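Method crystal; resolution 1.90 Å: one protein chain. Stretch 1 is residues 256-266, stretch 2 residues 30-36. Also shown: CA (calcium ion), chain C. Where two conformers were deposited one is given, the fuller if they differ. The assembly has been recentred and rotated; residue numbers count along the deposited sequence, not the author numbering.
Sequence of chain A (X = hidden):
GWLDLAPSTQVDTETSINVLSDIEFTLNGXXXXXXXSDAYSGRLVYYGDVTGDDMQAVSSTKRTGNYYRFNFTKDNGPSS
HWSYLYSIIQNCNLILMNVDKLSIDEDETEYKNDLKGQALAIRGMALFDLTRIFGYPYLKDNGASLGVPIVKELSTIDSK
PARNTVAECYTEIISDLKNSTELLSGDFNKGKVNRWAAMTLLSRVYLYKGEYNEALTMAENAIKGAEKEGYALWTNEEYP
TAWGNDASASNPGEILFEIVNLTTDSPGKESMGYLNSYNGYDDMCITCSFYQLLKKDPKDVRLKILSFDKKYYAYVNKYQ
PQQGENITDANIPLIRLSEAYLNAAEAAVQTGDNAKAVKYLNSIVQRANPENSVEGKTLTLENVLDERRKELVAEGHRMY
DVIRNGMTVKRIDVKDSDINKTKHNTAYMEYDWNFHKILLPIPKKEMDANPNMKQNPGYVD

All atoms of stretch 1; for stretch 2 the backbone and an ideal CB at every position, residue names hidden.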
# COMPACT_ATOMS: atom_id res chain seq x y z
N LEU A 256 5.30 -10.73 -0.65
CA LEU A 256 4.37 -11.42 -1.52
C LEU A 256 4.19 -10.65 -2.83
O LEU A 256 3.81 -11.22 -3.86
CB LEU A 256 3.04 -11.60 -0.80
CG LEU A 256 3.07 -12.32 0.54
CD1 LEU A 256 1.61 -12.40 1.19
CD2 LEU A 256 3.65 -13.75 0.42
N PHE A 257 4.42 -9.34 -2.80
CA PHE A 257 4.49 -8.57 -4.03
C PHE A 257 5.52 -7.48 -3.87
O PHE A 257 5.39 -6.61 -2.99
CB PHE A 257 3.13 -8.01 -4.43
CG PHE A 257 3.15 -7.14 -5.68
CD1 PHE A 257 3.88 -7.51 -6.81
CD2 PHE A 257 2.37 -6.00 -5.76
CE1 PHE A 257 3.87 -6.75 -7.95
CE2 PHE A 257 2.36 -5.21 -6.91
CZ PHE A 257 3.11 -5.60 -8.02
N GLU A 258 6.53 -7.55 -4.73
CA GLU A 258 7.70 -6.69 -4.70
C GLU A 258 7.73 -5.85 -6.00
O GLU A 258 7.53 -6.40 -7.09
CB GLU A 258 8.96 -7.58 -4.58
CG GLU A 258 10.26 -6.81 -4.39
CD GLU A 258 11.46 -7.68 -4.02
OE1 GLU A 258 11.57 -8.84 -4.47
OE2 GLU A 258 12.31 -7.16 -3.31
N ILE A 259 7.88 -4.53 -5.87
CA ILE A 259 8.25 -3.69 -7.00
C ILE A 259 9.77 -3.83 -7.14
O ILE A 259 10.52 -3.52 -6.18
CB ILE A 259 7.86 -2.19 -6.85
CG1 ILE A 259 6.35 -2.01 -6.61
CG2 ILE A 259 8.36 -1.38 -8.04
CD1 ILE A 259 5.42 -2.55 -7.73
N VAL A 260 10.21 -4.30 -8.31
CA VAL A 260 11.63 -4.49 -8.62
C VAL A 260 12.17 -3.28 -9.39
O VAL A 260 11.71 -2.96 -10.49
CB VAL A 260 11.86 -5.77 -9.45
CG1 VAL A 260 13.34 -5.92 -9.82
CG2 VAL A 260 11.38 -7.00 -8.64
N ASN A 261 13.11 -2.59 -8.76
CA ASN A 261 13.84 -1.47 -9.35
C ASN A 261 15.29 -1.89 -9.60
O ASN A 261 15.92 -2.55 -8.76
CB ASN A 261 13.78 -0.26 -8.38
CG ASN A 261 12.38 0.33 -8.28
OD1 ASN A 261 11.68 0.43 -9.28
ND2 ASN A 261 11.95 0.71 -7.06
N LEU A 262 15.84 -1.51 -10.75
CA LEU A 262 17.21 -1.96 -11.13
C LEU A 262 18.13 -0.80 -11.49
O LEU A 262 17.68 0.21 -12.00
CB LEU A 262 17.13 -2.94 -12.30
CG LEU A 262 16.28 -4.19 -12.08
CD1 LEU A 262 16.09 -4.90 -13.40
CD2 LEU A 262 16.91 -5.12 -11.00
N THR A 263 19.44 -0.96 -11.23
CA THR A 263 20.43 0.04 -11.66
C THR A 263 20.20 0.47 -13.12
O THR A 263 20.33 1.64 -13.45
CB THR A 263 21.89 -0.48 -11.49
OG1 THR A 263 22.15 -0.74 -10.10
CG2 THR A 263 22.91 0.53 -12.04
N THR A 264 19.79 -0.49 -13.95
CA THR A 264 19.60 -0.26 -15.38
C THR A 264 18.15 0.01 -15.75
O THR A 264 17.78 0.04 -16.91
CB THR A 264 20.12 -1.49 -16.17
OG1 THR A 264 19.48 -2.68 -15.67
CG2 THR A 264 21.65 -1.61 -16.02
N ASP A 265 17.34 0.23 -14.73
CA ASP A 265 15.92 0.47 -14.91
C ASP A 265 15.43 1.18 -13.65
O ASP A 265 14.71 0.59 -12.84
CB ASP A 265 15.21 -0.85 -15.06
CG ASP A 265 13.71 -0.68 -15.26
OD1 ASP A 265 13.30 0.31 -15.92
OD2 ASP A 265 12.97 -1.55 -14.76
N SER A 266 15.87 2.43 -13.48
CA SER A 266 15.81 3.11 -12.20
C SER A 266 14.61 4.06 -12.10
O SER A 266 14.30 4.78 -13.06
CB SER A 266 17.10 3.89 -11.94
OG SER A 266 16.97 4.69 -10.80
N UNK A 30 2.61 -2.58 -17.79
CA UNK A 30 1.88 -2.20 -16.57
C UNK A 30 2.87 -2.16 -15.37
O UNK A 30 2.95 -1.18 -14.69
CB UNK A 30 0.74 -3.18 -16.30
N UNK A 31 3.66 -3.21 -15.20
CA UNK A 31 4.59 -3.29 -14.09
C UNK A 31 5.61 -2.17 -14.22
O UNK A 31 5.96 -1.54 -13.24
CB UNK A 31 5.28 -4.66 -14.04
N UNK A 32 6.04 -1.86 -15.45
CA UNK A 32 7.02 -0.78 -15.64
C UNK A 32 6.42 0.57 -15.19
O UNK A 32 7.09 1.37 -14.51
CB UNK A 32 7.46 -0.71 -17.10
N UNK A 33 5.14 0.79 -15.53
CA UNK A 33 4.41 1.97 -15.05
C UNK A 33 4.30 2.04 -13.52
O UNK A 33 4.52 3.10 -12.91
CB UNK A 33 3.01 1.98 -15.66
N UNK A 34 3.99 0.90 -12.90
CA UNK A 34 3.89 0.82 -11.45
C UNK A 34 5.20 1.12 -10.75
O UNK A 34 5.16 1.55 -9.60
CB UNK A 34 3.40 -0.57 -11.04
N UNK A 35 6.33 0.82 -11.40
CA UNK A 35 7.68 1.12 -10.89
C UNK A 35 8.04 2.60 -10.78
O UNK A 35 9.02 2.93 -10.09
CB UNK A 35 8.71 0.44 -11.80
N UNK A 36 7.29 3.48 -11.42
CA UNK A 36 7.61 4.91 -11.40
C UNK A 36 7.59 5.45 -9.98
O UNK A 36 6.78 5.03 -9.16
CB UNK A 36 6.63 5.69 -12.27
CA CA C . 16.66 -3.08 -6.52

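Phi/psi values near -60/-40 place positions 30 to 34 on a helix, whose side chains fan outward, so only part of it can meet stretch 1.

At position 30 the ideal CB has no atom of stretch 1 within 5.5 Å, and stretch 1 sets no requirement beyond helical compatibility. The deposited residue is Ile-30; it makes no contact here, but its O accepts the backbone hydrogen bond from N of position 34 (2.9 Å).

Position 31 also lacks a neighbour within 5.5 Å, and its CA-to-CB bond points sideways. The Phe-257 ring lies beyond, so a short side chain would stop before it, whereas a long apolar or aromatic one could reach. Tyr-31 does so with chi1 at -77° (m): its CE1 comes 3.7 Å from Phe-257 CE1, an apolar contact between obliquely placed rings.

Positions 32 and 33 can be treated together. The first points sideways and the second is out of reach, neither with a stretch 1 atom near its ideal CB, so many residues would fit. They are Ser-32 and Thr-33, and neither makes a contact.

At position 34 CA-to-CB points toward stretch 1, and the ideal CB is 4.4 Å from Ile-259 CD1. With Phe-257 also close, the surroundings are hydrocarbon, suiting leucine, isoleucine, methionine or phenylalanine. The residue is Met-34, modelled as selenomethionine. Its CB lies 4.3 Å from Ile-259 CD1, and chi3 at 75° (p) carries CE to the edge of the Phe-257 ring, 3.8 Å from CE2. One side chain thus touches both apolar residues.

Position 35 has the most varied setting. The distance from its CA to Ile-259 CA is 6.2 Å, the closest register pair. Its CB points sideways, and the ideal CB has Ile-259 CG2 at 4.2 Å, Asn-261 OD1 at 3.9 Å and Val-260 O at 4.7 Å. The Asp-265 carboxylate lies farther out. An apolar stem with a donor at its end would answer both features, so glutamine, lysine or arginine are plausible. Gln-35 is deposited, and 94 Å² of it is covered, the largest share in stretch 2. Its CG packs 3.4 Å from Ile-259 CG2, while the extended chain (chi2 156°, t) brings CD to 3.2 Å from Val-260 O. The amide is probably turned over in the model, so its polar contacts are left unassigned.

At position 36 phi/psi of -60/148 departs from helical values and CB points away, leaving the choice open. Ser-36 makes no contact across the stretches; its N donates to Thr-33 O (3.2 Å).

Stretch 2, residues 30-36: IYSTMQS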
# COMPACT_ATOMS: atom_id res chain seq x y z
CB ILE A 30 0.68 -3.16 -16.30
CG1 ILE A 30 -0.47 -2.89 -17.30
CG2 ILE A 30 0.19 -3.03 -14.88
CD1 ILE A 30 -1.37 -4.12 -17.60
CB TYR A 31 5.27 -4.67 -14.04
CG TYR A 31 4.35 -5.76 -13.47
CD1 TYR A 31 3.92 -5.72 -12.13
CD2 TYR A 31 3.94 -6.82 -14.26
CE1 TYR A 31 3.09 -6.71 -11.60
CE2 TYR A 31 3.09 -7.84 -13.73
CZ TYR A 31 2.67 -7.76 -12.40
OH TYR A 31 1.84 -8.73 -11.88
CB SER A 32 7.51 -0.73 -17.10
OG SER A 32 8.25 0.45 -17.34
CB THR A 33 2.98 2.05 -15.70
OG1 THR A 33 3.12 2.05 -17.13
CG2 THR A 33 2.19 3.29 -15.24
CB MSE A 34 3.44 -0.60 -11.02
CG MSE A 34 2.05 -0.94 -11.50
SE MSE A 34 1.51 -2.74 -11.18
CE MSE A 34 1.20 -2.53 -9.35
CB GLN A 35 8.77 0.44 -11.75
CG GLN A 35 8.93 -1.00 -11.42
CD GLN A 35 9.49 -1.81 -12.54
OE1 GLN A 35 10.33 -1.31 -13.33
NE2 GLN A 35 9.07 -3.08 -12.61
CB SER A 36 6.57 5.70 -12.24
OG SER A 36 6.74 7.10 -12.13
O HOH W 1 17.23 -5.46 -7.38
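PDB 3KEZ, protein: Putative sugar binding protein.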